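Membrane-bound lytic murein transglycosylase (Agrobacterium tumefaciens, PDB 2PNW) probably cleaves the glycan strands of bacterial peptidoglycan, as a membrane-bound lytic transglycosylase of the MltA family. Local coordinates at residues V213-L221 with D249-S257. Residues are numbered along the deposited sequence; the frame is centred on the assembly and turned at random.
Sequences VFSPIGRLL and DGVLWHNRS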
loop_
_atom_site.group_PDB
_atom_site.type_symbol
_atom_site.label_atom_id
_atom_site.label_comp_id
_atom_site.label_asym_id
_atom_site.label_seq_id
_atom_site.Cartn_x
_atom_site.Cartn_y
_atom_site.Cartn_z
ATOM N N VAL A 213 -7.760 3.708 14.261
ATOM C CA VAL A 213 -8.245 3.670 12.881
ATOM C C VAL A 213 -7.628 4.819 12.077
ATOM O O VAL A 213 -7.308 5.894 12.632
ATOM C CB VAL A 213 -9.826 3.724 12.830
ATOM C CG1 VAL A 213 -10.355 5.111 13.269
ATOM C CG2 VAL A 213 -10.354 3.350 11.448
ATOM N N PHE A 214 -7.424 4.567 10.788
ATOM C CA PHE A 214 -7.031 5.610 9.855
ATOM C C PHE A 214 -8.254 6.480 9.484
ATOM O O PHE A 214 -9.324 5.942 9.173
ATOM C CB PHE A 214 -6.423 4.973 8.598
ATOM C CG PHE A 214 -6.034 5.970 7.538
ATOM C CD1 PHE A 214 -4.834 6.689 7.638
ATOM C CD2 PHE A 214 -6.894 6.224 6.463
ATOM C CE1 PHE A 214 -4.473 7.648 6.642
ATOM C CE2 PHE A 214 -6.568 7.199 5.493
ATOM C CZ PHE A 214 -5.340 7.891 5.583
ATOM N N SER A 215 -8.102 7.808 9.548
ATOM C CA SER A 215 -9.141 8.716 9.021
ATOM C C SER A 215 -8.585 9.565 7.886
ATOM O O SER A 215 -7.554 10.219 8.056
ATOM C CB SER A 215 -9.719 9.624 10.110
ATOM O OG SER A 215 -10.172 8.848 11.190
ATOM N N PRO A 216 -9.222 9.502 6.703
ATOM C CA PRO A 216 -8.746 10.261 5.555
ATOM C C PRO A 216 -9.034 11.764 5.674
ATOM O O PRO A 216 -10.203 12.166 5.886
ATOM C CB PRO A 216 -9.511 9.649 4.390
ATOM C CG PRO A 216 -10.755 9.100 4.995
ATOM C CD PRO A 216 -10.381 8.646 6.362
ATOM N N ILE A 217 -7.994 12.587 5.541
ATOM C CA ILE A 217 -8.188 14.037 5.699
ATOM C C ILE A 217 -8.897 14.645 4.494
ATOM O O ILE A 217 -9.565 15.667 4.634
ATOM C CB ILE A 217 -6.883 14.812 6.063
ATOM C CG1 ILE A 217 -5.834 14.681 4.948
ATOM C CG2 ILE A 217 -6.329 14.340 7.461
ATOM C CD1 ILE A 217 -4.696 15.669 5.107
ATOM N N GLY A 218 -8.782 14.002 3.329
ATOM C CA GLY A 218 -9.497 14.454 2.123
ATOM C C GLY A 218 -10.996 14.487 2.379
ATOM O O GLY A 218 -11.688 15.461 2.069
ATOM N N ARG A 219 -11.507 13.422 2.977
ATOM C CA ARG A 219 -12.943 13.341 3.274
ATOM C C ARG A 219 -13.362 14.391 4.296
ATOM O O ARG A 219 -14.443 14.981 4.183
ATOM C CB ARG A 219 -13.298 11.924 3.748
ATOM C CG ARG A 219 -14.770 11.686 4.082
ATOM C CD ARG A 219 -15.726 12.179 2.994
ATOM N NE ARG A 219 -15.508 11.548 1.701
ATOM C CZ ARG A 219 -16.116 11.920 0.577
ATOM N NH1 ARG A 219 -16.985 12.933 0.583
ATOM N NH2 ARG A 219 -15.857 11.279 -0.557
ATOM N N LEU A 220 -12.508 14.645 5.285
ATOM C CA LEU A 220 -12.792 15.680 6.274
ATOM C C LEU A 220 -12.930 17.019 5.579
ATOM O O LEU A 220 -13.837 17.794 5.878
ATOM C CB LEU A 220 -11.667 15.773 7.320
ATOM C CG LEU A 220 -11.811 16.896 8.362
ATOM C CD1 LEU A 220 -13.102 16.811 9.099
ATOM C CD2 LEU A 220 -10.672 16.894 9.381
ATOM N N LEU A 221 -12.008 17.301 4.667
ATOM C CA LEU A 221 -12.038 18.589 3.971
ATOM C C LEU A 221 -13.251 18.705 3.035
ATOM O O LEU A 221 -13.854 19.782 2.965
ATOM C CB LEU A 221 -10.714 18.851 3.245
ATOM C CG LEU A 221 -9.516 19.020 4.184
ATOM C CD1 LEU A 221 -8.208 19.078 3.373
ATOM C CD2 LEU A 221 -9.648 20.266 5.083
ATOM N N ASP A 249 -2.654 21.401 12.105
ATOM C CA ASP A 249 -2.640 20.384 13.181
ATOM C C ASP A 249 -4.011 19.788 13.430
ATOM O O ASP A 249 -4.141 18.574 13.583
ATOM C CB ASP A 249 -2.054 20.917 14.507
ATOM C CG ASP A 249 -0.580 21.208 14.423
ATOM O OD1 ASP A 249 0.097 20.719 13.488
ATOM O OD2 ASP A 249 -0.079 21.932 15.313
ATOM N N GLY A 250 -5.050 20.627 13.490
ATOM C CA GLY A 250 -6.408 20.120 13.766
ATOM C C GLY A 250 -6.867 19.104 12.743
ATOM O O GLY A 250 -7.525 18.111 13.079
ATOM N N VAL A 251 -6.508 19.354 11.482
ATOM C CA VAL A 251 -6.874 18.487 10.390
ATOM C C VAL A 251 -6.027 17.198 10.431
ATOM O O VAL A 251 -6.565 16.118 10.328
ATOM C CB VAL A 251 -6.717 19.212 9.034
ATOM C CG1 VAL A 251 -6.881 18.229 7.849
ATOM C CG2 VAL A 251 -7.758 20.379 8.926
ATOM N N LEU A 252 -4.707 17.325 10.530
ATOM C CA LEU A 252 -3.865 16.102 10.552
ATOM C C LEU A 252 -4.241 15.215 11.732
ATOM O O LEU A 252 -4.264 13.988 11.619
ATOM C CB LEU A 252 -2.387 16.471 10.664
ATOM C CG LEU A 252 -1.875 17.321 9.486
ATOM C CD1 LEU A 252 -0.327 17.357 9.512
ATOM C CD2 LEU A 252 -2.426 16.813 8.121
ATOM N N TRP A 253 -4.544 15.836 12.866
ATOM C CA TRP A 253 -4.799 15.070 14.102
ATOM C C TRP A 253 -6.158 14.349 14.126
ATOM O O TRP A 253 -6.404 13.480 14.987
ATOM C CB TRP A 253 -4.621 15.988 15.321
ATOM C CG TRP A 253 -3.188 16.420 15.568
ATOM C CD1 TRP A 253 -2.050 15.829 15.086
ATOM C CD2 TRP A 253 -2.751 17.505 16.394
ATOM N NE1 TRP A 253 -0.941 16.496 15.530
ATOM C CE2 TRP A 253 -1.341 17.516 16.358
ATOM C CE3 TRP A 253 -3.418 18.476 17.174
ATOM C CZ2 TRP A 253 -0.578 18.457 17.064
ATOM C CZ3 TRP A 253 -2.663 19.403 17.879
ATOM C CH2 TRP A 253 -1.253 19.391 17.821
ATOM N N HIS A 254 -7.029 14.689 13.163
ATOM C CA HIS A 254 -8.258 13.921 12.878
ATOM C C HIS A 254 -7.880 12.487 12.531
ATOM O O HIS A 254 -8.630 11.557 12.801
ATOM C CB HIS A 254 -8.999 14.550 11.694
ATOM C CG HIS A 254 -10.169 13.755 11.204
ATOM N ND1 HIS A 254 -11.313 13.583 11.953
ATOM C CD2 HIS A 254 -10.405 13.165 10.010
ATOM C CE1 HIS A 254 -12.195 12.888 11.252
ATOM N NE2 HIS A 254 -11.661 12.613 10.068
ATOM N N ASN A 255 -6.720 12.317 11.902
ATOM C CA ASN A 255 -6.176 10.961 11.678
ATOM C C ASN A 255 -5.395 10.521 12.910
ATOM O O ASN A 255 -4.221 10.860 13.089
ATOM C CB ASN A 255 -5.271 10.909 10.432
ATOM C CG ASN A 255 -4.660 9.516 10.245
ATOM O OD1 ASN A 255 -5.307 8.518 10.570
ATOM N ND2 ASN A 255 -3.423 9.453 9.767
ATOM N N ARG A 256 -6.060 9.794 13.796
ATOM C CA ARG A 256 -5.446 9.405 15.066
ATOM C C ARG A 256 -4.372 8.322 14.887
ATOM O O ARG A 256 -3.509 8.168 15.755
ATOM C CB ARG A 256 -6.525 8.854 16.010
ATOM C CG ARG A 256 -7.450 9.958 16.501
ATOM C CD ARG A 256 -8.454 9.354 17.492
ATOM N NE ARG A 256 -7.864 9.088 18.783
ATOM C CZ ARG A 256 -8.217 8.081 19.601
ATOM N NH1 ARG A 256 -9.107 7.165 19.245
ATOM N NH2 ARG A 256 -7.610 7.988 20.768
ATOM N N SER A 257 -4.459 7.574 13.795
ATOM C CA SER A 257 -3.443 6.551 13.479
ATOM C C SER A 257 -2.081 7.213 13.331
ATOM O O SER A 257 -1.990 8.336 12.827
ATOM C CB SER A 257 -3.787 5.869 12.151
ATOM O OG SER A 257 -2.683 5.072 11.714
HETATM O O HOH W 1 -8.492 8.286 13.190
HETATM O O HOH W 2 -12.254 11.493 7.662
#
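Within the MltA-specific insert domain, the loop leading into helix 217-223 runs beside the one leaving helix 248-252; they are closest at Ser-215 and Asn-255, where a small serine lets the CA atoms approach to 4.6 Å. Ser-215 N donates to Asn-255 OD1 (3.1 Å, 164° at the hydrogen) from above the carbonyl plane. Asparagine suits this buried place: with CG anti to its own N (chi1 177°), its amide extends to the neighbouring loop, where OD1 takes that N-H and lies obliquely 3.5 Å from Phe-214 CD1, ring and amide planes 69° apart. Water 1 joins the loops again, donating to Val-213 O, accepting from Arg-256 N and bonding Ser-215 OG.

The flat His-254 imidazole is wedged between Leu-220, whose CD2 makes a CH-pi contact 4.0 Å from the ring centroid, and Ser-215, whose CB touches His-254 NE2 (3.6 Å) from the opposite face, OG displaced toward the rim. At the ring edge, NE2 reaches water 2, which links it to Pro-216 O. Deeper in, branched aliphatics fill the helix interface: Ile-217 CB packs 3.9 Å from Val-251 CG1, and Ile-217 CD1 equally near Leu-252 CD2. This apolar layer continues into Ile-237, Trp-240 and Leu-241 of helix 234-243 and Phe-184 of helix 180-189.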